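Local atomic coordinates of hypothetical protein PA2201 (Pseudomonas aeruginosa, PDB entry 2FEF), a protein that is of unknown function but resembles, in its C-terminal part, the PoNi immunity proteins, which neutralise PoNe-type DNase toxins in bacterial competition. Residues G156-A161 against D283-A288; D182-A187 against G264-W269; Q220-Y225 against M258-L263; Y146-Q151 against P250-W255. All coordinates share one frame; numbering follows the deposited sequence.

Contact 1: residues G156-A161 against D283-A288; sequences GVLLDA and DLVDYA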
# COMPACT_ATOMS: atom_id res chain seq x y z
N GLY B 156 -18.03 -20.70 -5.39
CA GLY B 156 -19.46 -20.50 -5.78
C GLY B 156 -20.34 -21.69 -5.35
O GLY B 156 -21.44 -21.51 -4.83
N VAL B 157 -19.89 -22.88 -5.67
CA VAL B 157 -20.56 -24.12 -5.29
C VAL B 157 -20.58 -24.32 -3.75
O VAL B 157 -21.62 -24.62 -3.14
CB VAL B 157 -19.87 -25.34 -5.97
CG1 VAL B 157 -20.47 -26.66 -5.45
CG2 VAL B 157 -20.00 -25.29 -7.51
N LEU B 158 -19.43 -24.14 -3.12
CA LEU B 158 -19.27 -24.43 -1.68
C LEU B 158 -20.00 -23.40 -0.81
O LEU B 158 -20.32 -23.66 0.35
CB LEU B 158 -17.77 -24.48 -1.32
CG LEU B 158 -17.07 -25.79 -1.73
CD1 LEU B 158 -15.60 -25.65 -1.66
CD2 LEU B 158 -17.56 -27.00 -0.81
N LEU B 159 -20.25 -22.22 -1.38
CA LEU B 159 -20.95 -21.18 -0.62
C LEU B 159 -22.38 -20.93 -1.08
O LEU B 159 -22.98 -19.93 -0.69
CB LEU B 159 -20.11 -19.88 -0.57
CG LEU B 159 -18.71 -20.06 0.05
CD1 LEU B 159 -17.79 -18.79 -0.16
CD2 LEU B 159 -18.79 -20.52 1.55
N ASP B 160 -22.93 -21.85 -1.86
CA ASP B 160 -24.33 -21.80 -2.32
C ASP B 160 -24.63 -20.46 -3.01
O ASP B 160 -25.67 -19.81 -2.76
CB ASP B 160 -25.34 -22.14 -1.19
CG ASP B 160 -26.81 -22.19 -1.69
OD1 ASP B 160 -27.08 -22.78 -2.77
OD2 ASP B 160 -27.70 -21.65 -1.00
N ALA B 161 -23.71 -20.08 -3.88
CA ALA B 161 -23.82 -18.85 -4.68
C ALA B 161 -23.63 -19.15 -6.17
O ALA B 161 -23.12 -18.32 -6.93
CB ALA B 161 -22.79 -17.82 -4.20
N ASP B 283 -16.85 -28.91 6.34
CA ASP B 283 -17.84 -28.00 6.99
C ASP B 283 -18.55 -27.13 5.97
O ASP B 283 -19.69 -26.71 6.17
CB ASP B 283 -17.23 -27.15 8.12
CG ASP B 283 -16.48 -25.91 7.61
OD1 ASP B 283 -15.33 -26.06 7.12
OD2 ASP B 283 -17.04 -24.79 7.71
N LEU B 284 -17.87 -26.86 4.85
CA LEU B 284 -18.48 -26.08 3.79
C LEU B 284 -19.36 -26.92 2.90
O LEU B 284 -20.40 -26.44 2.43
CB LEU B 284 -17.42 -25.32 2.96
CG LEU B 284 -16.66 -24.27 3.77
CD1 LEU B 284 -15.72 -23.45 2.85
CD2 LEU B 284 -17.67 -23.30 4.48
N VAL B 285 -18.95 -28.17 2.67
CA VAL B 285 -19.87 -29.14 2.06
C VAL B 285 -21.19 -29.12 2.82
O VAL B 285 -22.26 -29.01 2.22
CB VAL B 285 -19.24 -30.55 1.97
CG1 VAL B 285 -20.28 -31.59 1.45
CG2 VAL B 285 -17.96 -30.50 1.07
N ASP B 286 -21.11 -29.23 4.15
CA ASP B 286 -22.31 -29.26 4.98
C ASP B 286 -23.13 -27.98 4.84
O ASP B 286 -24.35 -28.04 4.70
CB ASP B 286 -21.95 -29.56 6.45
CG ASP B 286 -21.32 -30.94 6.65
OD1 ASP B 286 -21.51 -31.83 5.77
OD2 ASP B 286 -20.64 -31.15 7.70
N TYR B 287 -22.43 -26.83 4.88
CA TYR B 287 -23.04 -25.50 4.75
C TYR B 287 -23.81 -25.35 3.44
O TYR B 287 -24.99 -24.95 3.46
CB TYR B 287 -21.96 -24.40 4.84
CG TYR B 287 -22.47 -23.02 4.51
CD1 TYR B 287 -23.23 -22.31 5.43
CD2 TYR B 287 -22.22 -22.43 3.26
CE1 TYR B 287 -23.71 -21.04 5.13
CE2 TYR B 287 -22.69 -21.16 2.97
CZ TYR B 287 -23.46 -20.48 3.90
OH TYR B 287 -23.93 -19.21 3.62
N ALA B 288 -23.15 -25.66 2.32
CA ALA B 288 -23.77 -25.55 1.00
C ALA B 288 -25.01 -26.47 0.88
O ALA B 288 -26.05 -26.05 0.36
CB ALA B 288 -22.74 -25.88 -0.07
O HOH W 1 -26.11 -25.47 -2.26

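Contact 2: residues D182-A187 against G264-W269; sequences DYLGAA and GVLYGW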
# COMPACT_ATOMS: atom_id res chain seq x y z
N ASP B 182 -15.49 -26.97 -16.32
CA ASP B 182 -16.79 -27.39 -16.86
C ASP B 182 -17.61 -28.26 -15.89
O ASP B 182 -18.82 -28.03 -15.74
CB ASP B 182 -16.65 -28.09 -18.22
CG ASP B 182 -16.34 -27.12 -19.37
OD1 ASP B 182 -16.38 -25.89 -19.15
OD2 ASP B 182 -16.07 -27.61 -20.49
N TYR B 183 -16.98 -29.24 -15.24
CA TYR B 183 -17.64 -30.01 -14.17
C TYR B 183 -18.12 -29.13 -13.02
O TYR B 183 -19.24 -29.31 -12.55
CB TYR B 183 -16.76 -31.14 -13.65
CG TYR B 183 -16.92 -32.41 -14.46
CD1 TYR B 183 -16.36 -32.51 -15.73
CD2 TYR B 183 -17.62 -33.50 -13.95
CE1 TYR B 183 -16.51 -33.68 -16.49
CE2 TYR B 183 -17.77 -34.67 -14.70
CZ TYR B 183 -17.20 -34.74 -15.97
OH TYR B 183 -17.34 -35.88 -16.74
N LEU B 184 -17.27 -28.21 -12.57
CA LEU B 184 -17.65 -27.31 -11.46
C LEU B 184 -18.83 -26.40 -11.81
O LEU B 184 -19.67 -26.13 -10.97
CB LEU B 184 -16.46 -26.48 -10.98
CG LEU B 184 -15.34 -27.31 -10.32
CD1 LEU B 184 -14.16 -26.41 -9.93
CD2 LEU B 184 -15.89 -28.09 -9.11
N GLY B 185 -18.88 -25.91 -13.05
CA GLY B 185 -19.97 -25.04 -13.46
C GLY B 185 -21.14 -25.68 -14.16
O GLY B 185 -22.09 -24.97 -14.55
N ALA B 186 -21.10 -27.00 -14.32
CA ALA B 186 -22.07 -27.73 -15.14
C ALA B 186 -23.52 -27.48 -14.75
O ALA B 186 -24.34 -27.15 -15.61
CB ALA B 186 -21.76 -29.24 -15.11
N ALA B 187 -23.83 -27.61 -13.45
CA ALA B 187 -25.20 -27.42 -12.95
C ALA B 187 -25.63 -25.99 -13.11
O ALA B 187 -26.77 -25.73 -13.48
CB ALA B 187 -25.30 -27.82 -11.47
N GLY B 264 -18.08 -32.80 -4.11
CA GLY B 264 -18.96 -33.42 -3.11
C GLY B 264 -20.35 -32.78 -3.03
O GLY B 264 -21.36 -33.48 -2.90
N VAL B 265 -20.41 -31.46 -3.10
CA VAL B 265 -21.70 -30.77 -3.12
C VAL B 265 -22.46 -31.13 -4.40
O VAL B 265 -23.65 -31.44 -4.37
CB VAL B 265 -21.51 -29.24 -3.01
CG1 VAL B 265 -22.88 -28.50 -3.14
CG2 VAL B 265 -20.83 -28.88 -1.65
N LEU B 266 -21.75 -31.07 -5.53
CA LEU B 266 -22.35 -31.32 -6.85
C LEU B 266 -22.87 -32.75 -7.04
O LEU B 266 -23.94 -32.96 -7.64
CB LEU B 266 -21.34 -30.97 -7.94
CG LEU B 266 -20.96 -29.49 -8.02
CD1 LEU B 266 -19.81 -29.30 -9.02
CD2 LEU B 266 -22.18 -28.61 -8.36
N TYR B 267 -22.11 -33.72 -6.53
CA TYR B 267 -22.47 -35.15 -6.67
C TYR B 267 -23.32 -35.71 -5.54
O TYR B 267 -24.01 -36.70 -5.75
CB TYR B 267 -21.24 -36.03 -6.84
CG TYR B 267 -20.69 -36.05 -8.23
CD1 TYR B 267 -19.92 -35.01 -8.71
CD2 TYR B 267 -20.95 -37.12 -9.09
CE1 TYR B 267 -19.41 -35.02 -9.99
CE2 TYR B 267 -20.44 -37.14 -10.38
CZ TYR B 267 -19.66 -36.10 -10.82
OH TYR B 267 -19.15 -36.11 -12.11
N GLY B 268 -23.28 -35.10 -4.37
CA GLY B 268 -24.20 -35.51 -3.28
C GLY B 268 -23.84 -36.80 -2.57
O GLY B 268 -24.61 -37.31 -1.74
N TRP B 269 -22.66 -37.32 -2.86
CA TRP B 269 -22.24 -38.60 -2.31
C TRP B 269 -21.85 -38.54 -0.83
O TRP B 269 -21.67 -37.45 -0.27
CB TRP B 269 -21.09 -39.15 -3.13
CG TRP B 269 -19.88 -38.25 -3.20
CD1 TRP B 269 -19.43 -37.34 -2.26
CD2 TRP B 269 -18.93 -38.22 -4.25
NE1 TRP B 269 -18.27 -36.76 -2.67
CE2 TRP B 269 -17.95 -37.27 -3.90
CE3 TRP B 269 -18.84 -38.89 -5.48
CZ2 TRP B 269 -16.87 -36.98 -4.72
CZ3 TRP B 269 -17.77 -38.61 -6.29
CH2 TRP B 269 -16.80 -37.66 -5.91

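Contact 3: residues Q220-Y225 against M258-L263; sequences QALAPY and MEVSAL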
# COMPACT_ATOMS: atom_id res chain seq x y z
N GLN B 220 -14.64 -42.47 -2.84
CA GLN B 220 -13.34 -43.18 -2.81
C GLN B 220 -12.49 -42.90 -4.06
O GLN B 220 -11.25 -42.97 -4.02
CB GLN B 220 -13.54 -44.69 -2.61
CG GLN B 220 -12.22 -45.49 -2.64
CD GLN B 220 -11.24 -45.08 -1.54
OE1 GLN B 220 -11.63 -44.73 -0.42
NE2 GLN B 220 -9.94 -45.12 -1.86
N ALA B 221 -13.16 -42.56 -5.16
CA ALA B 221 -12.53 -42.24 -6.42
C ALA B 221 -11.57 -41.05 -6.30
O ALA B 221 -10.65 -40.91 -7.12
CB ALA B 221 -13.62 -41.96 -7.49
N LEU B 222 -11.77 -40.21 -5.28
CA LEU B 222 -10.98 -38.99 -5.09
C LEU B 222 -10.04 -39.06 -3.89
O LEU B 222 -9.25 -38.13 -3.66
CB LEU B 222 -11.89 -37.77 -4.99
CG LEU B 222 -12.56 -37.41 -6.33
CD1 LEU B 222 -13.60 -36.27 -6.18
CD2 LEU B 222 -11.55 -37.04 -7.44
N ALA B 223 -10.12 -40.15 -3.13
CA ALA B 223 -9.25 -40.28 -1.96
C ALA B 223 -7.74 -40.35 -2.32
O ALA B 223 -6.94 -39.64 -1.71
CB ALA B 223 -9.70 -41.43 -1.04
N PRO B 224 -7.34 -41.19 -3.32
CA PRO B 224 -5.93 -41.16 -3.76
C PRO B 224 -5.46 -39.78 -4.27
O PRO B 224 -4.33 -39.39 -3.99
CB PRO B 224 -5.90 -42.20 -4.89
CG PRO B 224 -6.96 -43.21 -4.47
CD PRO B 224 -8.08 -42.26 -4.01
N TYR B 225 -6.34 -39.06 -4.96
CA TYR B 225 -6.07 -37.69 -5.40
C TYR B 225 -5.76 -36.75 -4.23
O TYR B 225 -4.77 -36.01 -4.28
CB TYR B 225 -7.23 -37.15 -6.26
CG TYR B 225 -7.02 -35.72 -6.75
CD1 TYR B 225 -6.27 -35.46 -7.88
CD2 TYR B 225 -7.62 -34.62 -6.07
CE1 TYR B 225 -6.10 -34.13 -8.34
CE2 TYR B 225 -7.46 -33.30 -6.52
CZ TYR B 225 -6.70 -33.07 -7.66
OH TYR B 225 -6.52 -31.76 -8.10
N MSE B 258 -10.32 -27.44 -2.97
CA MSE B 258 -11.60 -26.78 -3.26
C MSE B 258 -12.35 -27.52 -4.32
O MSE B 258 -13.58 -27.56 -4.30
CB MSE B 258 -11.29 -25.40 -3.87
CG MSE B 258 -10.75 -24.52 -2.87
SE MSE B 258 -10.47 -22.77 -3.73
CE MSE B 258 -9.87 -21.98 -2.08
N GLU B 259 -11.61 -28.10 -5.27
CA GLU B 259 -12.23 -28.86 -6.35
C GLU B 259 -12.94 -30.13 -5.83
O GLU B 259 -14.10 -30.37 -6.16
CB GLU B 259 -11.26 -29.16 -7.50
CG GLU B 259 -10.18 -30.27 -7.36
CD GLU B 259 -9.11 -30.01 -6.32
OE1 GLU B 259 -9.47 -29.81 -5.14
OE2 GLU B 259 -7.91 -30.11 -6.63
N VAL B 260 -12.24 -30.91 -5.02
CA VAL B 260 -12.81 -32.15 -4.43
C VAL B 260 -14.01 -31.81 -3.54
O VAL B 260 -15.07 -32.47 -3.59
CB VAL B 260 -11.75 -32.95 -3.63
CG1 VAL B 260 -12.34 -34.28 -3.07
CG2 VAL B 260 -10.54 -33.25 -4.49
N SER B 261 -13.85 -30.79 -2.70
CA SER B 261 -14.95 -30.38 -1.82
C SER B 261 -16.18 -29.93 -2.64
O SER B 261 -17.30 -30.36 -2.33
CB SER B 261 -14.49 -29.29 -0.84
OG SER B 261 -13.23 -29.67 -0.25
N ALA B 262 -15.96 -29.12 -3.69
CA ALA B 262 -17.09 -28.67 -4.53
C ALA B 262 -17.73 -29.85 -5.26
O ALA B 262 -18.95 -29.93 -5.40
CB ALA B 262 -16.64 -27.57 -5.49
N LEU B 263 -16.91 -30.80 -5.71
CA LEU B 263 -17.48 -32.01 -6.35
C LEU B 263 -18.40 -32.78 -5.41
O LEU B 263 -19.40 -33.34 -5.84
CB LEU B 263 -16.36 -32.91 -6.94
CG LEU B 263 -15.63 -32.33 -8.16
CD1 LEU B 263 -14.28 -33.05 -8.44
CD2 LEU B 263 -16.52 -32.32 -9.41

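Contact 4: residues Y146-Q151 against P250-W255; sequences YPFALQ and PYAWGW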
# COMPACT_ATOMS: atom_id res chain seq x y z
N TYR B 146 -5.16 -19.67 -13.42
CA TYR B 146 -6.16 -20.74 -13.20
C TYR B 146 -6.68 -20.83 -11.75
O TYR B 146 -7.86 -21.00 -11.56
CB TYR B 146 -5.60 -22.10 -13.61
CG TYR B 146 -6.62 -23.22 -13.69
CD1 TYR B 146 -7.35 -23.45 -14.87
CD2 TYR B 146 -6.81 -24.12 -12.62
CE1 TYR B 146 -8.27 -24.50 -14.97
CE2 TYR B 146 -7.73 -25.16 -12.71
CZ TYR B 146 -8.44 -25.35 -13.88
OH TYR B 146 -9.34 -26.39 -13.96
N PRO B 147 -5.79 -20.74 -10.74
CA PRO B 147 -6.33 -20.85 -9.36
C PRO B 147 -7.43 -19.82 -9.04
O PRO B 147 -8.27 -20.12 -8.24
CB PRO B 147 -5.12 -20.60 -8.48
CG PRO B 147 -3.93 -21.04 -9.32
CD PRO B 147 -4.33 -20.55 -10.72
N PHE B 148 -7.40 -18.61 -9.60
CA PHE B 148 -8.52 -17.67 -9.32
C PHE B 148 -9.80 -18.15 -9.95
O PHE B 148 -10.90 -17.89 -9.42
CB PHE B 148 -8.21 -16.24 -9.87
CG PHE B 148 -7.06 -15.58 -9.19
CD1 PHE B 148 -7.21 -15.02 -7.93
CD2 PHE B 148 -5.81 -15.47 -9.83
CE1 PHE B 148 -6.13 -14.38 -7.27
CE2 PHE B 148 -4.70 -14.80 -9.20
CZ PHE B 148 -4.87 -14.27 -7.92
N ALA B 149 -9.70 -18.80 -11.12
CA ALA B 149 -10.92 -19.31 -11.78
C ALA B 149 -11.45 -20.52 -10.97
O ALA B 149 -12.66 -20.67 -10.75
CB ALA B 149 -10.65 -19.70 -13.23
N LEU B 150 -10.53 -21.36 -10.52
CA LEU B 150 -10.88 -22.51 -9.64
C LEU B 150 -11.61 -21.97 -8.41
O LEU B 150 -12.67 -22.48 -8.05
CB LEU B 150 -9.61 -23.29 -9.21
CG LEU B 150 -9.85 -24.38 -8.14
CD1 LEU B 150 -10.82 -25.42 -8.70
CD2 LEU B 150 -8.51 -24.98 -7.79
N GLN B 151 -11.03 -20.96 -7.75
CA GLN B 151 -11.66 -20.39 -6.55
C GLN B 151 -13.08 -19.86 -6.87
O GLN B 151 -14.03 -20.10 -6.13
CB GLN B 151 -10.83 -19.20 -5.98
CG GLN B 151 -11.41 -18.73 -4.62
CD GLN B 151 -10.93 -17.36 -4.21
OE1 GLN B 151 -11.36 -16.35 -4.78
NE2 GLN B 151 -10.05 -17.31 -3.20
N PRO B 250 -1.01 -19.51 -4.30
CA PRO B 250 -1.00 -18.99 -2.93
C PRO B 250 -1.93 -17.79 -2.75
O PRO B 250 -2.23 -17.43 -1.62
CB PRO B 250 0.45 -18.56 -2.72
CG PRO B 250 0.94 -18.22 -4.10
CD PRO B 250 0.30 -19.29 -4.97
N TYR B 251 -2.38 -17.17 -3.84
CA TYR B 251 -3.27 -16.00 -3.73
C TYR B 251 -4.77 -16.34 -3.72
O TYR B 251 -5.59 -15.44 -3.44
CB TYR B 251 -2.99 -14.95 -4.84
CG TYR B 251 -1.63 -14.32 -4.70
CD1 TYR B 251 -1.46 -13.17 -3.92
CD2 TYR B 251 -0.49 -14.88 -5.35
CE1 TYR B 251 -0.21 -12.56 -3.79
CE2 TYR B 251 0.79 -14.29 -5.18
CZ TYR B 251 0.90 -13.14 -4.41
OH TYR B 251 2.11 -12.50 -4.24
N ALA B 252 -5.15 -17.59 -4.05
CA ALA B 252 -6.59 -17.90 -4.13
C ALA B 252 -6.95 -19.31 -3.65
O ALA B 252 -8.06 -19.54 -3.20
CB ALA B 252 -7.12 -17.70 -5.54
N TRP B 253 -6.01 -20.24 -3.77
CA TRP B 253 -6.32 -21.69 -3.66
C TRP B 253 -5.63 -22.29 -2.43
O TRP B 253 -6.28 -22.92 -1.56
CB TRP B 253 -5.89 -22.30 -5.01
CG TRP B 253 -5.88 -23.80 -5.16
CD1 TRP B 253 -6.63 -24.72 -4.49
CD2 TRP B 253 -5.05 -24.52 -6.05
NE1 TRP B 253 -6.33 -26.00 -4.94
CE2 TRP B 253 -5.36 -25.90 -5.90
CE3 TRP B 253 -4.05 -24.14 -6.97
CZ2 TRP B 253 -4.71 -26.89 -6.63
CZ3 TRP B 253 -3.42 -25.15 -7.70
CH2 TRP B 253 -3.76 -26.49 -7.53
N GLY B 254 -4.32 -22.07 -2.36
CA GLY B 254 -3.51 -22.42 -1.18
C GLY B 254 -3.57 -23.89 -0.80
O GLY B 254 -3.35 -24.79 -1.63
N TRP B 255 -3.90 -24.13 0.46
CA TRP B 255 -3.93 -25.45 1.09
C TRP B 255 -5.10 -26.33 0.64
O TRP B 255 -5.07 -27.55 0.79
CB TRP B 255 -4.06 -25.18 2.59
CG TRP B 255 -4.07 -26.33 3.55
CD1 TRP B 255 -5.15 -26.90 4.13
CD2 TRP B 255 -2.92 -26.98 4.08
NE1 TRP B 255 -4.75 -27.88 5.01
CE2 TRP B 255 -3.38 -27.94 5.00
CE3 TRP B 255 -1.54 -26.82 3.88
CZ2 TRP B 255 -2.50 -28.77 5.70
CZ3 TRP B 255 -0.67 -27.64 4.59
CH2 TRP B 255 -1.16 -28.60 5.49

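Contact 1: residues G156-A161 against D283-A288
A288 sets its methyl against the end of helix 146-158: CB of A288 lies 3.3 Å from O of L158 and nearly as close to O of V157. The preceding residue, Y287, brings the edge of its ring to the same helix end, CD2 of Y287 standing 3.7 Å from O of L158, which lies in the plane of the ring; O of L159 also sits at this edge. Chi1 of Y287 (171°) puts CG beside the carbonyl carbon. Apart from these carbonyls the contact is largely apolar. The CD2 branch of L158 reaches both the backbone N of V285, at 3.9 Å, and CG2 of V285, while CD2 of L159 touches CD2 of L284 and CE2 of Y287, both at 4.2 Å. No direct hydrogen bond joins the segments; apolar side chains and one bridging water do. That water donates to OD1 of D160 (2.9 Å) and to O of A288 (2.7 Å), and the other carboxylate oxygen, OD2 of D160, forms a salt bridge with R291 one turn further along helix 282-292. Behind L159 and L284 stand Y104 and L100 of helix 97-127. D160 is placed by its positive phi (54°) as the C-prime residue of a Schellman motif, in which N of A161 bonds to O of G156 at 2.8 Å and N of D160 bonds weakly to O of V157, ending helix 146-158 against the C-terminal helix.

Contact 2: residues D182-A187 against G264-W269
The ring of Y183 is met at its edge by the hydroxyl of Y267: OH of Y267 lies in the ring plane, 3.3 Å from CE2 of Y183 and 3.5 Å from CD2 of Y183. This is a contact of oxygen with ring carbons and not a stack; the two side chains run obliquely to one another. CB of Y267 lies 3.9 Å above one face of the W269 indole, displaced toward the rim. Further aromatic rings continue the group, F211 meeting Y183 and F210 meeting Y267 edge-to-face. Beside the tyrosines, CB of L266 is directed toward helix 179-189. The CD1 branch of L266 rests against two successive carbonyls, 3.6 Å from O of Y183 and 3.7 Å from O of L184, and touches CD2 of L184 at 4.1 Å, the two leucine side chains crossing at about a right angle. The other branch, CD2 of L266, only grazes CB of the solvent-exposed A187 at 4.5 Å. No hydrogen bond crosses the interface, which buries 203 Å². On the second segment, G268 leaves the helix with positive phi after N of G268 has bonded to O of G264. The contact thus joins helix 179-189 to the C-terminal end of helix 258-267 near the protein surface, and helix 146-158 borders both: V157 lies on L266, and L150 on L184.

Contact 3: residues Q220-Y225 against M258-L263
Packing of the first turn of helix 223-234, with the residue before it, against helix 258-267 forms a buried part of the all-helical region that matches the C-terminal PoNi family. Y225 and E259 reach toward each other tip to tip, and OH of Y225 donates a hydrogen bond to OE2 of E259 at 2.6 Å. The acceptor lies in the plane of the phenol ring and at its edge, so that CE2 of Y225 is also only 3.2 Å from OE2 of E259. The carboxylate stands almost perpendicular to the ring (89°), and the hydroxyl approaches OE2 on its anti side, 31° out of the carboxylate plane. E259 adopts the crowded position of CG between backbone N and carbonyl carbon (chi1 76°), and a bend at chi2 follows. With the chain bent in this way, OE1 of E259 accepts from N of V260, the next residue, at 3.0 Å. Both carboxylate oxygens are therefore held, and OE2 is gripped twice, because Y230, further along helix 223-234, also hydrogen-bonds to it. Such bonds would probably stabilise a buried negative charge. Helix 258-267 thereby receives two tyrosines of helix 223-234 on one glutamate. V260 then divides its branches between two partners: CG2 of V260 lies 3.6 Å from CD2 of Y225 at the ring edge, and CG1 of V260 lies 3.9 Å from CD1 of L222. The same CD1 of L222 touches CD1 of L263 at 4.0 Å, the two leucines crossing at about a right angle, while W269 and L207 also pack on L222.

Contact 4: residues Y146-Q151 against P250-W255
L150 and W253 meet methyl to ring: CD2 of L150 sits over the five-membered ring of W253, 3.6 Å from its centroid and 5° off the normal, a CH-pi contact over the face. P147, one turn earlier, comes to the benzene part of the same indole, CG of P147 lying 3.9 Å from CE3 of W253, the two side chains crossing at an angle. The indole N-H is used elsewhere, bonding to OH of Y230, and F204 meets the ring. The methyl of A252 lies between F148 and Q151, its CB 3.6 Å from CD1 of F148 and 3.8 Å from NE2 of Q151. Here the irregular loop between helices 238-243 and 258-267 lies against the first two turns of helix 146-158, close to the centre of the chain. F148 and Y251 run side by side in the same direction, with CZ of F148 3.7 Å from CB of Y251. The tyrosine hydroxyl bonds to D50 of the second subunit, and R54 of that subunit makes a cation-pi contact with Y251 and packs on F148. Q151, extended beyond CG, donates from NE2 to O of A252 at 3.0 Å. The acceptor is met on a lone pair in the carbonyl plane, but the bond is bent (N-H...O 134°) and the oxygen lies 33° out of the amide plane; NE2 of Q151 also donates to O of S84.

Overall arrangement
The four contacts surround two helices. Helix 146-158 enters contact 4 with its beginning and contact 1 with its end, whose centres lie 16 Å apart; helix 258-267 serves contact 3 with its first part and contact 2 with its last, 11 Å apart. Along the chain, contact 3 is nested within the loop closed by contact 2, and contact 2 within that closed by contact 1, whereas contact 4 crosses all three. Direct packing links them further: V157 touches V265 and L266, L184 touches L150 and A262, and selenomethionine M258 reaches A252. The contacts thus tie helices 146-158, 179-189, 223-234, 258-267 and 282-292, with loop 250-255, into one packed unit; contact 4 also borders a second subunit.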